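Local coordinates for protein putative dihydrodipicolinate synthase (Thermus thermophilus, PDB 2PCQ) that is of unassigned function but belongs to the dihydrodipicolinate synthetase family of TIM-barrel proteins, modelled here as an assembly of four chains with bound potassium, at residues Y38-E43 with F122-P127; I151-S154 with S159-A162. All coordinates share one frame; numbering follows the deposited sequence.

Contact 1 of 2, residues Y38-E43 with F122-P127; sequences YGSNGE and FLYHVP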
loop_
_atom_site.group_PDB
_atom_site.type_symbol
_atom_site.label_atom_id
_atom_site.label_comp_id
_atom_site.label_asym_id
_atom_site.label_seq_id
_atom_site.Cartn_x
_atom_site.Cartn_y
_atom_site.Cartn_z
ATOM N N TYR A 38 -14.059 -16.284 -19.777
ATOM C CA TYR A 38 -13.334 -15.019 -19.700
ATOM C C TYR A 38 -13.358 -14.402 -18.303
ATOM O O TYR A 38 -13.538 -13.190 -18.147
ATOM C CB TYR A 38 -13.878 -14.004 -20.722
ATOM C CG TYR A 38 -13.744 -14.429 -22.174
ATOM C CD1 TYR A 38 -12.713 -15.276 -22.585
ATOM C CD2 TYR A 38 -14.636 -13.963 -23.141
ATOM C CE1 TYR A 38 -12.572 -15.649 -23.924
ATOM C CE2 TYR A 38 -14.501 -14.327 -24.491
ATOM C CZ TYR A 38 -13.470 -15.170 -24.870
ATOM O OH TYR A 38 -13.320 -15.525 -26.190
ATOM N N GLY A 39 -13.189 -15.249 -17.291
ATOM C CA GLY A 39 -13.134 -14.777 -15.918
ATOM C C GLY A 39 -11.721 -14.253 -15.722
ATOM O O GLY A 39 -10.969 -14.181 -16.691
ATOM N N SER A 40 -11.340 -13.895 -14.497
ATOM C CA SER A 40 -9.992 -13.374 -14.269
ATOM C C SER A 40 -8.891 -14.380 -14.617
ATOM O O SER A 40 -7.773 -13.991 -14.943
ATOM C CB SER A 40 -9.830 -12.888 -12.820
ATOM O OG SER A 40 -10.055 -13.930 -11.884
ATOM N N ASN A 41 -9.202 -15.671 -14.553
ATOM C CA ASN A 41 -8.223 -16.701 -14.899
ATOM C C ASN A 41 -8.336 -17.087 -16.377
ATOM O O ASN A 41 -7.596 -17.948 -16.859
ATOM C CB ASN A 41 -8.433 -17.951 -14.033
ATOM C CG ASN A 41 -7.737 -17.856 -12.687
ATOM O OD1 ASN A 41 -6.545 -18.159 -12.565
ATOM N ND2 ASN A 41 -8.475 -17.425 -11.666
ATOM N N GLY A 42 -9.253 -16.438 -17.091
ATOM C CA GLY A 42 -9.467 -16.748 -18.497
ATOM C C GLY A 42 -8.719 -15.936 -19.544
ATOM O O GLY A 42 -8.945 -16.125 -20.738
ATOM N N GLU A 43 -7.836 -15.039 -19.109
ATOM C CA GLU A 43 -7.045 -14.204 -20.014
ATOM C C GLU A 43 -7.857 -13.424 -21.041
ATOM O O GLU A 43 -7.418 -13.225 -22.175
ATOM C CB GLU A 43 -5.982 -15.050 -20.730
ATOM C CG GLU A 43 -4.883 -15.549 -19.797
ATOM C CD GLU A 43 -3.826 -16.380 -20.505
ATOM O OE1 GLU A 43 -2.950 -15.797 -21.179
ATOM O OE2 GLU A 43 -3.876 -17.622 -20.386
ATOM N N PHE A 122 -23.231 -9.439 -12.805
ATOM C CA PHE A 122 -22.709 -9.578 -11.453
ATOM C C PHE A 122 -21.549 -8.592 -11.413
ATOM O O PHE A 122 -20.844 -8.424 -12.408
ATOM C CB PHE A 122 -22.158 -10.988 -11.225
ATOM C CG PHE A 122 -23.213 -12.020 -10.942
ATOM C CD1 PHE A 122 -23.604 -12.286 -9.635
ATOM C CD2 PHE A 122 -23.805 -12.735 -11.980
ATOM C CE1 PHE A 122 -24.566 -13.253 -9.359
ATOM C CE2 PHE A 122 -24.767 -13.703 -11.719
ATOM C CZ PHE A 122 -25.148 -13.964 -10.403
ATOM N N LEU A 123 -21.363 -7.926 -10.280
ATOM C CA LEU A 123 -20.246 -7.007 -10.141
ATOM C C LEU A 123 -19.036 -7.929 -9.979
ATOM O O LEU A 123 -19.152 -9.009 -9.393
ATOM C CB LEU A 123 -20.430 -6.123 -8.902
ATOM C CG LEU A 123 -21.730 -5.308 -8.865
ATOM C CD1 LEU A 123 -21.732 -4.401 -7.644
ATOM C CD2 LEU A 123 -21.859 -4.480 -10.143
ATOM N N TYR A 124 -17.889 -7.520 -10.511
ATOM C CA TYR A 124 -16.688 -8.343 -10.436
ATOM C C TYR A 124 -15.580 -7.617 -9.691
ATOM O O TYR A 124 -14.954 -6.704 -10.226
ATOM C CB TYR A 124 -16.218 -8.700 -11.852
ATOM C CG TYR A 124 -15.361 -9.950 -11.952
ATOM C CD1 TYR A 124 -15.132 -10.552 -13.187
ATOM C CD2 TYR A 124 -14.815 -10.555 -10.815
ATOM C CE1 TYR A 124 -14.394 -11.728 -13.296
ATOM C CE2 TYR A 124 -14.071 -11.733 -10.912
ATOM C CZ TYR A 124 -13.870 -12.315 -12.158
ATOM O OH TYR A 124 -13.177 -13.502 -12.274
ATOM N N HIS A 125 -15.347 -8.026 -8.449
ATOM C CA HIS A 125 -14.307 -7.419 -7.626
ATOM C C HIS A 125 -13.129 -8.384 -7.496
ATOM O O HIS A 125 -13.175 -9.336 -6.716
ATOM C CB HIS A 125 -14.863 -7.087 -6.239
ATOM C CG HIS A 125 -13.881 -6.402 -5.339
ATOM N ND1 HIS A 125 -13.211 -5.251 -5.703
ATOM C CD2 HIS A 125 -13.467 -6.693 -4.083
ATOM C CE1 HIS A 125 -12.429 -4.864 -4.711
ATOM N NE2 HIS A 125 -12.566 -5.721 -3.715
ATOM N N VAL A 126 -12.078 -8.136 -8.269
ATOM C CA VAL A 126 -10.887 -8.979 -8.240
ATOM C C VAL A 126 -9.666 -8.048 -8.288
ATOM O O VAL A 126 -8.894 -8.050 -9.245
ATOM C CB VAL A 126 -10.922 -10.008 -9.433
ATOM C CG1 VAL A 126 -11.094 -9.281 -10.764
ATOM C CG2 VAL A 126 -9.669 -10.879 -9.433
ATOM N N PRO A 127 -9.479 -7.243 -7.221
ATOM C CA PRO A 127 -8.389 -6.270 -7.064
ATOM C C PRO A 127 -6.965 -6.780 -7.255
ATOM O O PRO A 127 -6.084 -6.019 -7.648
ATOM C CB PRO A 127 -8.626 -5.703 -5.661
ATOM C CG PRO A 127 -9.246 -6.855 -4.935
ATOM C CD PRO A 127 -10.232 -7.376 -5.960
#
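The phenol oxygen of Tyr-124 is where the two segments press together. Ser-40 N donates a fairly straight hydrogen bond to Tyr-124 OH, 2.9 Å long with an angle of 161° at the hydrogen, approaching the ring obliquely. Ser-40 OG comes to the same oxygen from close beside that N-H, 3.2 Å from Tyr-124 OH; it gets there because chi1 of 60° tucks it between its own backbone N and carbonyl carbon. Lys-152 NZ, on the neighbouring strand, is the strongest partner of this hydroxyl, so several polar groups fix where the phenol ends. Gly-39 CA sits at the edge of the ring, near its plane. Gly-39 also starts the type I turn, closed by Gly-42 N to Gly-39 O at 2.9 Å, that puts Ser-40 N in front of the tyrosine.

Between the segments the valine side is looser. Val-126 CG2 only brushes Ser-40 CB and OG, 3.9 Å from each, while Val-126 CG1 lies 3.8 Å above the plane of the Tyr-124 ring, displaced toward its rim. The second subunit covers this side: its Tyr-99 packs on both Ser-40 and Val-126, and its Tyr-100 hydrogen-bonds Ser-40 O. Here the loop after strand 36-37 meets the end of strand 121-125, at the C-terminal mouth of a (beta/alpha)8 barrel, the end where such barrels carry their active sites.

Contact 2 of 2, residues I151-S154 with S159-A162; sequences IKDS and SRIA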
loop_
_atom_site.group_PDB
_atom_site.type_symbol
_atom_site.label_atom_id
_atom_site.label_comp_id
_atom_site.label_asym_id
_atom_site.label_seq_id
_atom_site.Cartn_x
_atom_site.Cartn_y
_atom_site.Cartn_z
ATOM N N ILE A 151 -22.667 -10.223 -6.843
ATOM C CA ILE A 151 -21.262 -9.918 -7.017
ATOM C C ILE A 151 -20.348 -11.118 -6.826
ATOM O O ILE A 151 -20.623 -11.999 -6.013
ATOM C CB ILE A 151 -20.830 -8.828 -6.012
ATOM C CG1 ILE A 151 -19.379 -8.408 -6.257
ATOM C CG2 ILE A 151 -20.971 -9.359 -4.587
ATOM C CD1 ILE A 151 -18.953 -7.196 -5.432
ATOM N N LYS A 152 -19.281 -11.167 -7.614
ATOM C CA LYS A 152 -18.277 -12.204 -7.445
ATOM C C LYS A 152 -17.150 -11.411 -6.793
ATOM O O LYS A 152 -16.623 -10.463 -7.385
ATOM C CB LYS A 152 -17.778 -12.776 -8.771
ATOM C CG LYS A 152 -16.640 -13.779 -8.559
ATOM C CD LYS A 152 -16.011 -14.281 -9.854
ATOM C CE LYS A 152 -14.773 -15.122 -9.537
ATOM N NZ LYS A 152 -13.982 -15.479 -10.748
ATOM N N ASP A 153 -16.803 -11.785 -5.568
ATOM C CA ASP A 153 -15.754 -11.103 -4.830
ATOM C C ASP A 153 -14.570 -12.052 -4.653
ATOM O O ASP A 153 -14.652 -13.030 -3.906
ATOM C CB ASP A 153 -16.292 -10.667 -3.465
ATOM C CG ASP A 153 -15.393 -9.665 -2.773
ATOM O OD1 ASP A 153 -14.164 -9.875 -2.763
ATOM O OD2 ASP A 153 -15.918 -8.672 -2.223
ATOM N N SER A 154 -13.468 -11.754 -5.335
ATOM C CA SER A 154 -12.271 -12.588 -5.263
ATOM C C SER A 154 -11.207 -12.037 -4.322
ATOM O O SER A 154 -10.142 -12.637 -4.175
ATOM C CB SER A 154 -11.651 -12.736 -6.657
ATOM O OG SER A 154 -12.597 -13.209 -7.597
ATOM N N SER A 159 -14.560 -9.256 5.234
ATOM C CA SER A 159 -15.290 -8.166 5.874
ATOM C C SER A 159 -16.326 -7.716 4.847
ATOM O O SER A 159 -17.443 -7.330 5.195
ATOM C CB SER A 159 -14.359 -6.993 6.206
ATOM O OG SER A 159 -13.602 -7.267 7.368
ATOM N N ARG A 160 -15.944 -7.773 3.574
ATOM C CA ARG A 160 -16.845 -7.377 2.494
ATOM C C ARG A 160 -17.991 -8.379 2.390
ATOM O O ARG A 160 -19.151 -7.994 2.247
ATOM C CB ARG A 160 -16.087 -7.297 1.163
ATOM C CG ARG A 160 -15.057 -6.162 1.100
ATOM C CD ARG A 160 -14.260 -6.198 -0.206
ATOM N NE ARG A 160 -15.115 -6.062 -1.385
ATOM C CZ ARG A 160 -15.407 -4.907 -1.981
ATOM N NH1 ARG A 160 -14.908 -3.769 -1.519
ATOM N NH2 ARG A 160 -16.210 -4.889 -3.037
ATOM N N ILE A 161 -17.665 -9.666 2.475
ATOM C CA ILE A 161 -18.679 -10.718 2.398
ATOM C C ILE A 161 -19.670 -10.553 3.550
ATOM O O ILE A 161 -20.885 -10.662 3.358
ATOM C CB ILE A 161 -18.041 -12.128 2.496
ATOM C CG1 ILE A 161 -16.983 -12.313 1.399
ATOM C CG2 ILE A 161 -19.122 -13.196 2.398
ATOM C CD1 ILE A 161 -17.525 -12.339 -0.005
ATOM N N ALA A 162 -19.145 -10.288 4.744
ATOM C CA ALA A 162 -19.982 -10.103 5.929
ATOM C C ALA A 162 -20.909 -8.907 5.732
ATOM O O ALA A 162 -22.063 -8.921 6.172
ATOM C CB ALA A 162 -19.105 -9.895 7.168
#
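Asp-153 OD2 is gripped by Arg-160 NE and by the hydroxyl of Tyr-164, one turn further along the helix. The bond from Arg-160 NE to Asp-153 OD2 is 2.9 Å long and nearly straight, at 165°, and forms a salt bridge. It enters through the syn lone pair of OD2, and the oxygen lies practically in the guanidinium plane. This is a single-oxygen contact, not a two-pronged one: carboxylate and guanidinium planes are turned 58° apart, and Arg-160 NH2 stays 3.9 Å from Asp-153 OD2. A bend at chi3 of 60° turns the arginine chain so that NE, rather than the far end, faces the acid, and the two side chains cross at about a right angle.

The Tyr-164 hydroxyl also reaches Arg-160 NH2 by a weak hydrogen bond and so joins the two side chains. Asp-153 OD1 bonds Ser-155 OG, the strongest polar partner of this carboxylate, and Arg-160 NH2 also bonds Leu-134 O. Apolar contact flanks the bridge: Ile-161 CD1 rests on Asp-153 CB at 4.0 Å, and Ile-151 CD1 touches the guanidinium edge, 4.3 Å from Arg-160 NH2. Asp-153 and Ile-151 point outward from the barrel sheet to the helix, whereas Lys-152 between them points away from it. The bridge thus fastens strand 148-153 to helix 158-167, the first two elements of a beta-alpha-beta unit of the TIM barrel.

In the fold
Both contacts are buried, yet they lie at different depths: contact 1 is centred about 5 Å from the centre of the chain, contact 2 about 13 Å. They share the sheet, since strands 121-125 and 148-153 are neighbours, and they touch through the tyrosine-lysine bond between these strands and through His-125 O and Ser-154 N, 2.8 Å apart. Contact 1 joins parts distant in sequence inside the barrel mouth, using neutral hydroxyl and amide groups beside a second subunit. Contact 2 is local in sequence and works on the outside of the sheet, where an ion pair with apolar flanks joins helix to strand.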